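Local coordinates for mandelate racemase / muconate lactonizing enzyme, C-terminal domain protein (Pseudovibrio sp. JE062, PDB 4JHM), which is of unknown specific function but belongs to the enolase superfamily, with a capping domain joined to a barrel of the TIM type, at residues E243-G248 against D268-A273; L296-M301 against N321-F326; A309-A314 against G346-P351. One frame throughout, in Å; residues are numbered along the deposited sequence.

Contact 1: E243-G248 against D268-A273; sequences EISSHG and DVRQDA
The S245 hydroxyl meets both D268 and R270. S245 OG donates to D268 OD1 at 2.5 Å, a length not to be read closely at this resolution. S245 OG also accepts from R270 NH2 at 3.0 Å, tilted 25° out of the guanidinium plane. R270 NE gives S245 OG a second, weak bond at 3.1 Å. S245 OG thus ties an acid to a guanidinium, with an N-H...O angle of 133° at NH2. S245 CB lies in the guanidinium plane, at its edge. The same NH2 has a long, weak ion pair with E222.

E243 meets D268 at its second oxygen, OD2. Its extended chain crosses D268 at about a right angle. E243 OE2 comes within 2.5 Å of D268 OD2, and the two carboxylate planes stand 72° apart.

Further along, packing takes over. R270 CG rests on G248 CA at 3.7 Å. G248 CA also makes a CA-H...O contact with R270 O at 3.1 Å. The buried I244 points away from this face and packs on Y233, L236 and V237 of helix 230-239.

Strand 243-245 pairs in parallel with strand 220-222, and segment 268-273 runs alongside it after helix 254-262. A strand, an outer helix and a next segment running alongside make the beta/alpha unit of a TIM-type barrel, here in the C-terminal domain of an enolase-superfamily protein.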
ATOM      1  N   GLU A 243       0.210 -22.246 -12.250  1.00 57.22           N
ATOM      2  CA  GLU A 243      -1.186 -21.819 -12.198  1.00 58.30           C
ATOM      3  C   GLU A 243      -1.842 -22.330 -10.913  1.00 60.29           C
ATOM      4  O   GLU A 243      -1.845 -23.533 -10.648  1.00 56.84           O
ATOM      5  CB  GLU A 243      -1.943 -22.336 -13.429  1.00 62.59           C
ATOM      6  CG  GLU A 243      -3.408 -21.916 -13.520  1.00 63.48           C
ATOM      7  CD  GLU A 243      -4.046 -22.300 -14.848  1.00 62.91           C
ATOM      8  OE1 GLU A 243      -3.326 -22.835 -15.720  1.00 63.74           O
ATOM      9  OE2 GLU A 243      -5.265 -22.069 -15.021  1.00 56.21           O
ATOM     10  N   ILE A 244      -2.379 -21.413 -10.110  1.00 59.94           N
ATOM     11  CA  ILE A 244      -3.067 -21.775  -8.872  1.00 59.40           C
ATOM     12  C   ILE A 244      -4.554 -21.475  -9.007  1.00 60.64           C
ATOM     13  O   ILE A 244      -4.936 -20.330  -9.251  1.00 61.33           O
ATOM     14  CB  ILE A 244      -2.510 -20.990  -7.672  1.00 59.35           C
ATOM     15  CG1 ILE A 244      -0.993 -21.166  -7.576  1.00 62.40           C
ATOM     16  CG2 ILE A 244      -3.182 -21.431  -6.383  1.00 57.35           C
ATOM     17  CD1 ILE A 244      -0.535 -22.605  -7.515  1.00 63.38           C
ATOM     18  N   SER A 245      -5.388 -22.500  -8.845  1.00 56.12           N
ATOM     19  CA  SER A 245      -6.821 -22.358  -9.078  1.00 57.38           C
ATOM     20  C   SER A 245      -7.629 -22.618  -7.811  1.00 57.34           C
ATOM     21  O   SER A 245      -7.179 -23.329  -6.923  1.00 59.80           O
ATOM     22  CB  SER A 245      -7.262 -23.315 -10.179  1.00 58.02           C
ATOM     23  OG  SER A 245      -8.408 -22.821 -10.848  1.00 63.21           O
ATOM     24  N   SER A 246      -8.824 -22.036  -7.731  1.00 61.20           N
ATOM     25  CA  SER A 246      -9.680 -22.211  -6.553  1.00 64.86           C
ATOM     26  C   SER A 246     -10.399 -23.552  -6.607  1.00 63.19           C
ATOM     27  O   SER A 246     -10.287 -24.284  -7.588  1.00 61.03           O
ATOM     28  CB  SER A 246     -10.709 -21.078  -6.447  1.00 66.31           C
ATOM     29  OG  SER A 246     -11.739 -21.209  -7.418  1.00 65.10           O
ATOM     30  N   HIS A 247     -11.133 -23.867  -5.544  1.00 59.85           N
ATOM     31  CA  HIS A 247     -11.942 -25.078  -5.496  1.00 60.10           C
ATOM     32  C   HIS A 247     -13.176 -24.905  -6.376  1.00 62.00           C
ATOM     33  O   HIS A 247     -13.744 -25.881  -6.862  1.00 66.05           O
ATOM     34  CB  HIS A 247     -12.345 -25.385  -4.052  1.00 64.27           C
ATOM     35  CG  HIS A 247     -13.326 -26.508  -3.922  1.00 66.28           C
ATOM     36  ND1 HIS A 247     -12.940 -27.817  -3.752  1.00 68.99           N
ATOM     37  CD2 HIS A 247     -14.680 -26.512  -3.931  1.00 71.23           C
ATOM     38  CE1 HIS A 247     -14.012 -28.583  -3.668  1.00 77.57           C
ATOM     39  NE2 HIS A 247     -15.082 -27.817  -3.775  1.00 75.81           N
ATOM     40  N   GLY A 248     -13.593 -23.654  -6.560  1.00 59.02           N
ATOM     41  CA  GLY A 248     -14.605 -23.308  -7.548  1.00 61.50           C
ATOM     42  C   GLY A 248     -16.040 -23.373  -7.068  1.00 63.36           C
ATOM     43  O   GLY A 248     -16.972 -23.172  -7.854  1.00 68.95           O
ATOM     44  N   ASP A 268      -6.228 -18.086 -12.298  1.00 56.74           N
ATOM     45  CA  ASP A 268      -7.398 -18.178 -13.168  1.00 57.44           C
ATOM     46  C   ASP A 268      -8.635 -17.980 -12.313  1.00 61.24           C
ATOM     47  O   ASP A 268      -8.535 -17.594 -11.146  1.00 65.03           O
ATOM     48  CB  ASP A 268      -7.454 -19.535 -13.878  1.00 56.59           C
ATOM     49  CG  ASP A 268      -7.510 -20.714 -12.912  1.00 59.96           C
ATOM     50  OD1 ASP A 268      -8.107 -20.588 -11.818  1.00 60.01           O
ATOM     51  OD2 ASP A 268      -6.955 -21.781 -13.257  1.00 61.55           O
ATOM     52  N   VAL A 269      -9.807 -18.228 -12.881  1.00 58.56           N
ATOM     53  CA  VAL A 269     -11.011 -18.293 -12.068  1.00 57.57           C
ATOM     54  C   VAL A 269     -11.754 -19.556 -12.436  1.00 58.36           C
ATOM     55  O   VAL A 269     -11.782 -19.956 -13.598  1.00 70.76           O
ATOM     56  CB  VAL A 269     -11.894 -17.029 -12.189  1.00 57.08           C
ATOM     57  CG1 VAL A 269     -11.393 -16.124 -13.297  1.00 63.59           C
ATOM     58  CG2 VAL A 269     -13.361 -17.393 -12.380  1.00 56.30           C
ATOM     59  N   ARG A 270     -12.326 -20.201 -11.431  1.00 53.43           N
ATOM     60  CA  ARG A 270     -12.970 -21.482 -11.623  1.00 52.70           C
ATOM     61  C   ARG A 270     -14.381 -21.407 -11.083  1.00 52.55           C
ATOM     62  O   ARG A 270     -14.590 -21.241  -9.887  1.00 49.92           O
ATOM     63  CB  ARG A 270     -12.184 -22.581 -10.918  1.00 52.33           C
ATOM     64  CG  ARG A 270     -12.934 -23.897 -10.784  1.00 60.62           C
ATOM     65  CD  ARG A 270     -12.067 -24.929 -10.086  1.00 64.13           C
ATOM     66  NE  ARG A 270     -10.720 -24.889 -10.643  1.00 64.87           N
ATOM     67  CZ  ARG A 270     -10.378 -25.451 -11.794  1.00 65.02           C
ATOM     68  NH1 ARG A 270     -11.281 -26.118 -12.499  1.00 66.03           N
ATOM     69  NH2 ARG A 270      -9.134 -25.346 -12.240  1.00 67.25           N
ATOM     70  N   GLN A 271     -15.344 -21.515 -11.986  1.00 55.03           N
ATOM     71  CA  GLN A 271     -16.740 -21.451 -11.623  1.00 57.88           C
ATOM     72  C   GLN A 271     -17.474 -22.561 -12.329  1.00 64.04           C
ATOM     73  O   GLN A 271     -16.978 -23.134 -13.296  1.00 69.12           O
ATOM     74  CB  GLN A 271     -17.347 -20.122 -12.046  1.00 59.44           C
ATOM     75  CG  GLN A 271     -16.763 -18.917 -11.342  1.00 63.43           C
ATOM     76  CD  GLN A 271     -17.334 -18.729  -9.958  1.00 66.05           C
ATOM     77  OE1 GLN A 271     -17.045 -19.503  -9.049  1.00 68.87           O
ATOM     78  NE2 GLN A 271     -18.150 -17.691  -9.788  1.00 64.81           N
ATOM     79  N   ASP A 272     -18.667 -22.849 -11.832  1.00 69.02           N
ATOM     80  CA  ASP A 272     -19.549 -23.827 -12.427  1.00 64.10           C
ATOM     81  C   ASP A 272     -20.868 -23.108 -12.642  1.00 62.13           C
ATOM     82  O   ASP A 272     -21.379 -22.449 -11.736  1.00 63.49           O
ATOM     83  CB  ASP A 272     -19.713 -25.016 -11.479  1.00 67.77           C
ATOM     84  CG  ASP A 272     -20.469 -26.169 -12.104  1.00 72.10           C
ATOM     85  OD1 ASP A 272     -21.128 -25.970 -13.145  1.00 71.39           O
ATOM     86  OD2 ASP A 272     -20.404 -27.281 -11.541  1.00 79.95           O
ATOM     87  N   ALA A 273     -21.406 -23.209 -13.849  1.00 59.87           N
ATOM     88  CA  ALA A 273     -22.648 -22.539 -14.175  1.00 58.92           C
ATOM     89  C   ALA A 273     -23.772 -23.046 -13.281  1.00 61.62           C
ATOM     90  O   ALA A 273     -24.690 -22.303 -12.951  1.00 67.63           O
ATOM     91  CB  ALA A 273     -22.992 -22.759 -15.638  1.00 61.43           C
TER

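Contact 2: L296-M301 against N321-F326; sequences LEIQSM and NFFEQF
E297 and E324 lead a buried, largely polar contact between the loop 296-301 and the segment 321-326. The two segments run almost parallel, 12° apart.

E297 grips two successive backbone amides. N321 N donates to E297 OE2 at 3.0 Å, and F322 N donates to E297 OE1 at 3.2 Å. Both oxygens use their syn lone pairs. N321 N adds a weak bond to E297 OE1, so three bonds hold the carboxylate. The bend at chi2 (-54°) swings CD round towards these amides.

Strand 323-326 pairs in parallel with strand 133-139, as expected where a TIM-type barrel closes on itself. Helix 304-316 links the loop to this strand. E324 carries the contact there. Its CG is anti to the backbone N, and its chain is extended. E324 OE2 takes a weak bond from M301 N at 3.3 Å, and E324 CD lies against M301 CB. OE1 turns to other partners: S139 OG by a hydrogen bond and K165 NZ by a salt bridge.

S300 OG sits 3.3 Å above one face of the F323 ring, offset toward the rim. The same hydroxyl also lies close to E324 O. I298 CD1 touches F323 CD2 at 4.0 Å.

At the far end M301, a selenomethionine, makes a Met-aromatic contact. M301 SE is 4.9 Å from the centroid of the F326 ring, 56° off its normal. F326 in turn meets F332 edge-to-face.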
ATOM      1  N   LEU A 296     -10.940 -18.613 -17.473  1.00 58.17           N
ATOM      2  CA  LEU A 296     -11.909 -19.190 -16.567  1.00 60.77           C
ATOM      3  C   LEU A 296     -12.007 -20.674 -16.871  1.00 62.18           C
ATOM      4  O   LEU A 296     -12.714 -21.075 -17.788  1.00 69.51           O
ATOM      5  CB  LEU A 296     -13.278 -18.526 -16.740  1.00 67.56           C
ATOM      6  CG  LEU A 296     -14.284 -18.787 -15.607  1.00 73.03           C
ATOM      7  CD1 LEU A 296     -15.501 -17.884 -15.726  1.00 75.84           C
ATOM      8  CD2 LEU A 296     -14.720 -20.242 -15.557  1.00 76.66           C
ATOM      9  N   GLU A 297     -11.291 -21.492 -16.110  1.00 62.81           N
ATOM     10  CA  GLU A 297     -11.323 -22.935 -16.309  1.00 62.54           C
ATOM     11  C   GLU A 297     -12.572 -23.511 -15.658  1.00 62.99           C
ATOM     12  O   GLU A 297     -12.674 -23.564 -14.436  1.00 72.58           O
ATOM     13  CB  GLU A 297     -10.067 -23.582 -15.728  1.00 60.30           C
ATOM     14  CG  GLU A 297      -8.782 -23.058 -16.346  1.00 64.48           C
ATOM     15  CD  GLU A 297      -8.760 -23.169 -17.863  1.00 68.15           C
ATOM     16  OE1 GLU A 297      -9.305 -24.158 -18.394  1.00 74.57           O
ATOM     17  OE2 GLU A 297      -8.182 -22.276 -18.525  1.00 69.10           O
ATOM     18  N   ILE A 298     -13.520 -23.936 -16.486  1.00 62.47           N
ATOM     19  CA  ILE A 298     -14.827 -24.375 -16.009  1.00 61.28           C
ATOM     20  C   ILE A 298     -14.749 -25.650 -15.191  1.00 60.99           C
ATOM     21  O   ILE A 298     -13.969 -26.557 -15.478  1.00 60.17           O
ATOM     22  CB  ILE A 298     -15.820 -24.631 -17.171  1.00 65.81           C
ATOM     23  CG1 ILE A 298     -15.202 -25.561 -18.220  1.00 65.59           C
ATOM     24  CG2 ILE A 298     -16.251 -23.319 -17.812  1.00 66.58           C
ATOM     25  CD1 ILE A 298     -16.138 -25.926 -19.353  1.00 68.95           C
ATOM     26  N   GLN A 299     -15.573 -25.703 -14.158  1.00 60.36           N
ATOM     27  CA  GLN A 299     -15.799 -26.928 -13.437  1.00 62.91           C
ATOM     28  C   GLN A 299     -17.008 -27.596 -14.072  1.00 65.64           C
ATOM     29  O   GLN A 299     -18.147 -27.353 -13.673  1.00 65.85           O
ATOM     30  CB  GLN A 299     -16.050 -26.627 -11.965  1.00 64.63           C
ATOM     31  CG  GLN A 299     -16.571 -27.807 -11.176  1.00 68.94           C
ATOM     32  CD  GLN A 299     -16.090 -27.786  -9.749  1.00 71.61           C
ATOM     33  OE1 GLN A 299     -16.887 -27.732  -8.812  1.00 72.64           O
ATOM     34  NE2 GLN A 299     -14.776 -27.815  -9.572  1.00 75.26           N
ATOM     35  N   SER A 300     -16.755 -28.418 -15.084  1.00 65.71           N
ATOM     36  CA  SER A 300     -17.832 -29.058 -15.831  1.00 65.40           C
ATOM     37  C   SER A 300     -17.995 -30.519 -15.440  1.00 65.02           C
ATOM     38  O   SER A 300     -18.628 -31.279 -16.153  1.00 62.01           O
ATOM     39  CB  SER A 300     -17.566 -28.962 -17.332  1.00 67.44           C
ATOM     40  OG  SER A 300     -16.553 -29.869 -17.735  1.00 67.47           O
HETATM   41  N   MSE A 301     -17.423 -30.907 -14.305  1.00 69.79           N
HETATM   42  CA  MSE A 301     -17.573 -32.270 -13.804  1.00 74.11           C
HETATM   43  C   MSE A 301     -18.980 -32.482 -13.324  1.00 69.48           C
HETATM   44  O   MSE A 301     -19.458 -31.771 -12.446  1.00 65.88           O
HETATM   45  CB  MSE A 301     -16.594 -32.505 -12.661  1.00 82.41           C
HETATM   46  CG  MSE A 301     -17.224 -33.292 -11.518  1.00 89.02           C
HETATM   47 SE   MSE A 301     -16.136 -34.888 -11.160  1.00108.32          SE
HETATM   48  CE  MSE A 301     -15.339 -34.332  -9.442  1.00 92.54           C
ATOM     49  N   ASN A 321      -8.973 -22.910 -21.332  1.00 63.78           N
ATOM     50  CA  ASN A 321      -8.197 -23.882 -22.105  1.00 65.46           C
ATOM     51  C   ASN A 321      -8.819 -25.266 -22.172  1.00 66.39           C
ATOM     52  O   ASN A 321      -8.596 -25.987 -23.139  1.00 78.53           O
ATOM     53  CB  ASN A 321      -6.789 -24.037 -21.529  1.00 65.50           C
ATOM     54  CG  ASN A 321      -5.969 -22.769 -21.623  1.00 62.87           C
ATOM     55  OD1 ASN A 321      -6.038 -22.037 -22.608  1.00 67.92           O
ATOM     56  ND2 ASN A 321      -5.174 -22.511 -20.598  1.00 59.58           N
ATOM     57  N   PHE A 322      -9.579 -25.655 -21.153  1.00 64.02           N
ATOM     58  CA  PHE A 322     -10.086 -27.028 -21.098  1.00 68.12           C
ATOM     59  C   PHE A 322     -11.558 -27.173 -20.713  1.00 67.33           C
ATOM     60  O   PHE A 322     -12.175 -26.273 -20.149  1.00 66.83           O
ATOM     61  CB  PHE A 322      -9.255 -27.862 -20.122  1.00 70.68           C
ATOM     62  CG  PHE A 322      -7.797 -27.930 -20.462  1.00 70.58           C
ATOM     63  CD1 PHE A 322      -7.335 -28.822 -21.416  1.00 69.12           C
ATOM     64  CD2 PHE A 322      -6.883 -27.112 -19.812  1.00 70.22           C
ATOM     65  CE1 PHE A 322      -5.990 -28.890 -21.729  1.00 67.33           C
ATOM     66  CE2 PHE A 322      -5.535 -27.176 -20.118  1.00 69.67           C
ATOM     67  CZ  PHE A 322      -5.089 -28.066 -21.080  1.00 70.89           C
ATOM     68  N   PHE A 323     -12.095 -28.344 -21.034  1.00 71.43           N
ATOM     69  CA  PHE A 323     -13.413 -28.777 -20.597  1.00 72.84           C
ATOM     70  C   PHE A 323     -13.189 -29.991 -19.717  1.00 73.35           C
ATOM     71  O   PHE A 323     -12.594 -30.975 -20.158  1.00 74.70           O
ATOM     72  CB  PHE A 323     -14.280 -29.156 -21.800  1.00 72.52           C
ATOM     73  CG  PHE A 323     -15.454 -30.025 -21.458  1.00 71.68           C
ATOM     74  CD1 PHE A 323     -15.333 -31.404 -21.455  1.00 77.72           C
ATOM     75  CD2 PHE A 323     -16.684 -29.468 -21.160  1.00 77.33           C
ATOM     76  CE1 PHE A 323     -16.418 -32.211 -21.150  1.00 76.07           C
ATOM     77  CE2 PHE A 323     -17.773 -30.269 -20.853  1.00 75.36           C
ATOM     78  CZ  PHE A 323     -17.639 -31.642 -20.847  1.00 74.66           C
ATOM     79  N   GLU A 324     -13.641 -29.910 -18.470  1.00 70.76           N
ATOM     80  CA  GLU A 324     -13.469 -31.007 -17.531  1.00 67.04           C
ATOM     81  C   GLU A 324     -14.335 -32.191 -17.954  1.00 67.95           C
ATOM     82  O   GLU A 324     -15.560 -32.092 -18.010  1.00 65.01           O
ATOM     83  CB  GLU A 324     -13.827 -30.555 -16.117  1.00 66.66           C
ATOM     84  CG  GLU A 324     -13.669 -31.632 -15.058  1.00 65.00           C
ATOM     85  CD  GLU A 324     -13.731 -31.084 -13.648  1.00 64.89           C
ATOM     86  OE1 GLU A 324     -13.161 -31.731 -12.747  1.00 69.80           O
ATOM     87  OE2 GLU A 324     -14.344 -30.013 -13.437  1.00 63.17           O
ATOM     88  N   GLN A 325     -13.688 -33.306 -18.265  1.00 69.61           N
ATOM     89  CA  GLN A 325     -14.393 -34.514 -18.666  1.00 74.19           C
ATOM     90  C   GLN A 325     -14.049 -35.652 -17.722  1.00 71.86           C
ATOM     91  O   GLN A 325     -12.948 -36.207 -17.778  1.00 67.04           O
ATOM     92  CB  GLN A 325     -14.010 -34.909 -20.092  1.00 79.23           C
ATOM     93  CG  GLN A 325     -14.646 -36.206 -20.566  1.00 80.16           C
ATOM     94  CD  GLN A 325     -16.097 -36.028 -20.956  1.00 83.41           C
ATOM     95  OE1 GLN A 325     -17.008 -36.376 -20.202  1.00 88.55           O
ATOM     96  NE2 GLN A 325     -16.321 -35.469 -22.134  1.00 86.52           N
ATOM     97  N   PHE A 326     -14.988 -35.996 -16.850  1.00 71.47           N
ATOM     98  CA  PHE A 326     -14.796 -37.139 -15.976  1.00 74.36           C
ATOM     99  C   PHE A 326     -14.831 -38.418 -16.805  1.00 74.67           C
ATOM    100  O   PHE A 326     -15.708 -38.602 -17.649  1.00 74.75           O
ATOM    101  CB  PHE A 326     -15.856 -37.192 -14.879  1.00 74.25           C
ATOM    102  CG  PHE A 326     -15.654 -38.323 -13.921  1.00 76.85           C
ATOM    103  CD1 PHE A 326     -14.866 -38.159 -12.791  1.00 79.07           C
ATOM    104  CD2 PHE A 326     -16.224 -39.561 -14.163  1.00 80.45           C
ATOM    105  CE1 PHE A 326     -14.664 -39.207 -11.910  1.00 80.15           C
ATOM    106  CE2 PHE A 326     -16.028 -40.613 -13.287  1.00 84.29           C
ATOM    107  CZ  PHE A 326     -15.246 -40.435 -12.158  1.00 83.84           C
TER

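Contact 3: A309-A314 against G346-P351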
ATOM      1  N   ALA A 309     -23.961 -27.125 -20.049  1.00 73.68           N
ATOM      2  CA  ALA A 309     -24.147 -25.743 -19.616  1.00 76.05           C
ATOM      3  C   ALA A 309     -22.829 -24.982 -19.603  1.00 72.25           C
ATOM      4  O   ALA A 309     -22.745 -23.864 -20.106  1.00 71.94           O
ATOM      5  CB  ALA A 309     -24.780 -25.707 -18.233  1.00 76.61           C
ATOM      6  N   ASN A 310     -21.807 -25.599 -19.019  1.00 69.82           N
ATOM      7  CA  ASN A 310     -20.478 -25.006 -18.948  1.00 67.43           C
ATOM      8  C   ASN A 310     -19.780 -25.029 -20.303  1.00 67.86           C
ATOM      9  O   ASN A 310     -19.170 -24.042 -20.721  1.00 67.39           O
ATOM     10  CB  ASN A 310     -19.623 -25.750 -17.920  1.00 67.54           C
ATOM     11  CG  ASN A 310     -20.187 -25.663 -16.511  1.00 65.69           C
ATOM     12  OD1 ASN A 310     -20.076 -24.631 -15.847  1.00 64.09           O
ATOM     13  ND2 ASN A 310     -20.782 -26.753 -16.043  1.00 61.23           N
ATOM     14  N   LEU A 311     -19.867 -26.161 -20.993  1.00 67.78           N
ATOM     15  CA  LEU A 311     -19.197 -26.302 -22.276  1.00 70.74           C
ATOM     16  C   LEU A 311     -19.613 -25.176 -23.219  1.00 73.12           C
ATOM     17  O   LEU A 311     -18.789 -24.626 -23.955  1.00 72.84           O
ATOM     18  CB  LEU A 311     -19.510 -27.663 -22.901  1.00 71.68           C
ATOM     19  CG  LEU A 311     -19.065 -27.849 -24.356  1.00 75.06           C
ATOM     20  CD1 LEU A 311     -17.574 -27.607 -24.526  1.00 73.94           C
ATOM     21  CD2 LEU A 311     -19.430 -29.239 -24.849  1.00 77.63           C
ATOM     22  N   HIS A 312     -20.896 -24.830 -23.190  1.00 72.77           N
ATOM     23  CA  HIS A 312     -21.426 -23.826 -24.096  1.00 76.04           C
ATOM     24  C   HIS A 312     -20.809 -22.462 -23.834  1.00 75.39           C
ATOM     25  O   HIS A 312     -20.349 -21.780 -24.749  1.00 80.55           O
ATOM     26  CB  HIS A 312     -22.948 -23.752 -23.978  1.00 74.82           C
ATOM     27  CG  HIS A 312     -23.661 -24.730 -24.855  1.00 73.38           C
ATOM     28  ND1 HIS A 312     -23.762 -24.563 -26.218  1.00 74.52           N
ATOM     29  CD2 HIS A 312     -24.297 -25.889 -24.568  1.00 73.60           C
ATOM     30  CE1 HIS A 312     -24.435 -25.575 -26.733  1.00 78.57           C
ATOM     31  NE2 HIS A 312     -24.771 -26.394 -25.754  1.00 76.75           N
ATOM     32  N   VAL A 313     -20.799 -22.068 -22.574  1.00 73.66           N
ATOM     33  CA  VAL A 313     -20.230 -20.792 -22.202  1.00 76.96           C
ATOM     34  C   VAL A 313     -18.760 -20.742 -22.614  1.00 80.94           C
ATOM     35  O   VAL A 313     -18.292 -19.730 -23.126  1.00 83.60           O
ATOM     36  CB  VAL A 313     -20.386 -20.545 -20.690  1.00 73.89           C
ATOM     37  CG1 VAL A 313     -19.846 -19.177 -20.310  1.00 75.08           C
ATOM     38  CG2 VAL A 313     -21.850 -20.669 -20.292  1.00 71.05           C
ATOM     39  N   ALA A 314     -18.040 -21.844 -22.414  1.00 85.81           N
ATOM     40  CA  ALA A 314     -16.614 -21.898 -22.749  1.00 81.60           C
ATOM     41  C   ALA A 314     -16.379 -21.796 -24.259  1.00 75.19           C
ATOM     42  O   ALA A 314     -15.333 -21.328 -24.698  1.00 75.04           O
ATOM     43  CB  ALA A 314     -15.979 -23.167 -22.192  1.00 76.98           C
ATOM     44  N   GLY A 346      -8.526 -35.418 -28.680  1.00 95.48           N
ATOM     45  CA  GLY A 346      -8.504 -34.783 -27.366  1.00 87.19           C
ATOM     46  C   GLY A 346      -9.515 -33.657 -27.236  1.00 89.12           C
ATOM     47  O   GLY A 346      -9.497 -32.902 -26.250  1.00 85.66           O
ATOM     48  N   TYR A 347     -10.400 -33.548 -28.225  1.00 85.74           N
ATOM     49  CA  TYR A 347     -11.375 -32.460 -28.278  1.00 82.13           C
ATOM     50  C   TYR A 347     -12.781 -32.919 -27.918  1.00 78.49           C
ATOM     51  O   TYR A 347     -13.241 -33.960 -28.377  1.00 76.88           O
ATOM     52  CB  TYR A 347     -11.402 -31.832 -29.676  1.00 83.68           C
ATOM     53  CG  TYR A 347     -10.119 -31.140 -30.068  1.00 81.14           C
ATOM     54  CD1 TYR A 347      -9.885 -29.814 -29.727  1.00 81.95           C
ATOM     55  CD2 TYR A 347      -9.141 -31.812 -30.781  1.00 82.95           C
ATOM     56  CE1 TYR A 347      -8.708 -29.181 -30.085  1.00 82.85           C
ATOM     57  CE2 TYR A 347      -7.965 -31.190 -31.148  1.00 85.50           C
ATOM     58  CZ  TYR A 347      -7.752 -29.877 -30.797  1.00 84.32           C
ATOM     59  OH  TYR A 347      -6.574 -29.269 -31.166  1.00 84.43           O
ATOM     60  N   VAL A 348     -13.456 -32.128 -27.089  1.00 77.37           N
ATOM     61  CA  VAL A 348     -14.880 -32.300 -26.849  1.00 79.50           C
ATOM     62  C   VAL A 348     -15.634 -31.350 -27.775  1.00 83.61           C
ATOM     63  O   VAL A 348     -15.223 -30.199 -27.956  1.00 88.23           O
ATOM     64  CB  VAL A 348     -15.250 -31.985 -25.393  1.00 76.32           C
ATOM     65  CG1 VAL A 348     -15.175 -30.489 -25.140  1.00 80.13           C
ATOM     66  CG2 VAL A 348     -16.644 -32.496 -25.078  1.00 78.24           C
ATOM     67  N   HIS A 349     -16.728 -31.828 -28.364  1.00 82.04           N
ATOM     68  CA  HIS A 349     -17.483 -31.036 -29.333  1.00 84.20           C
ATOM     69  C   HIS A 349     -18.813 -30.538 -28.785  1.00 80.37           C
ATOM     70  O   HIS A 349     -19.461 -31.218 -27.997  1.00 80.26           O
ATOM     71  CB  HIS A 349     -17.744 -31.856 -30.596  1.00 88.39           C
ATOM     72  CG  HIS A 349     -16.520 -32.093 -31.421  1.00 91.35           C
ATOM     73  ND1 HIS A 349     -16.124 -31.237 -32.425  1.00 92.59           N
ATOM     74  CD2 HIS A 349     -15.600 -33.085 -31.386  1.00 94.34           C
ATOM     75  CE1 HIS A 349     -15.013 -31.693 -32.975  1.00 96.56           C
ATOM     76  NE2 HIS A 349     -14.674 -32.813 -32.363  1.00 97.02           N
ATOM     77  N   ALA A 350     -19.215 -29.349 -29.218  1.00 80.73           N
ATOM     78  CA  ALA A 350     -20.533 -28.828 -28.896  1.00 79.91           C
ATOM     79  C   ALA A 350     -21.577 -29.789 -29.430  1.00 84.65           C
ATOM     80  O   ALA A 350     -21.475 -30.234 -30.570  1.00 84.53           O
ATOM     81  CB  ALA A 350     -20.728 -27.459 -29.518  1.00 81.00           C
ATOM     82  N   PRO A 351     -22.584 -30.119 -28.604  1.00 90.96           N
ATOM     83  CA  PRO A 351     -23.671 -31.015 -29.015  1.00 91.60           C
ATOM     84  C   PRO A 351     -24.420 -30.516 -30.248  1.00 93.94           C
ATOM     85  O   PRO A 351     -24.208 -29.388 -30.692  1.00 94.64           O
ATOM     86  CB  PRO A 351     -24.597 -31.037 -27.795  1.00 91.79           C
ATOM     87  CG  PRO A 351     -23.723 -30.670 -26.640  1.00 89.37           C
ATOM     88  CD  PRO A 351     -22.693 -29.725 -27.187  1.00 87.19           C
TER
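H312 NE2 hydrogen-bonds to L356 O and lies 4.2 Å from P351 CD. The other ring nitrogen, ND1, is hydrogen-bonded to Y124 N, so both nitrogens of this buried imidazole are satisfied. These two bonds fix the turn of the ring. They are consistent with a proton on NE2. The H312 and P351 side chains meet tip to tip.

The rest of the contact is apolar and centres on L311. Its chi1 of 170° sets CG anti to the backbone N. Its chi2 of 57° places CD1. The two methyls meet different partners. L311 CD1 reaches V348 CG1 at 3.8 Å, tip to tip. L311 CD2 touches P351 CD at 4.0 Å and lies 3.7 Å from H349 O. L311 CD2 also comes within 4.2 Å of A350 CA. CD2 therefore lies against the backbone where strand 347-349 runs on into P351.

Helix 304-316 is one of the outer helices of the TIM-type barrel. Strand 347-349 follows strand 323-326 in the chain and pairs antiparallel with strand 133-139, with backbone hydrogen bonds joining V348 to I134. L311 and V348 both pack on I134 as well, so helix and strand share a side chain of the barrel wall.

H349 CB points away from the helix, and H349 NE2 is hydrogen-bonded to D343 OD2.

Contacts 1 and 2 lie in successive parts of the barrel wall, and contact 3 sets the helix outside it against strand 347-349. Contacts 1 and 2 have centres about 10 Å apart and join through backbone: Q271 O and Q299 N are 3.1 Å apart, probably hydrogen-bonded. Contacts 2 and 3 are closer still, with centres about 9 Å apart. Their segments alternate along the chain, and F323 CB packs on V348 CG1 at 3.7 Å. Contacts 1 and 3 are about 17 Å apart between centres, yet N310 of segment 309-314, which does not touch 346-351, bridges to contact 1. N310 OD1 is 2.8 Å from A273 N and N310 ND2 3.0 Å from D272 OD1, both hydrogen bonds.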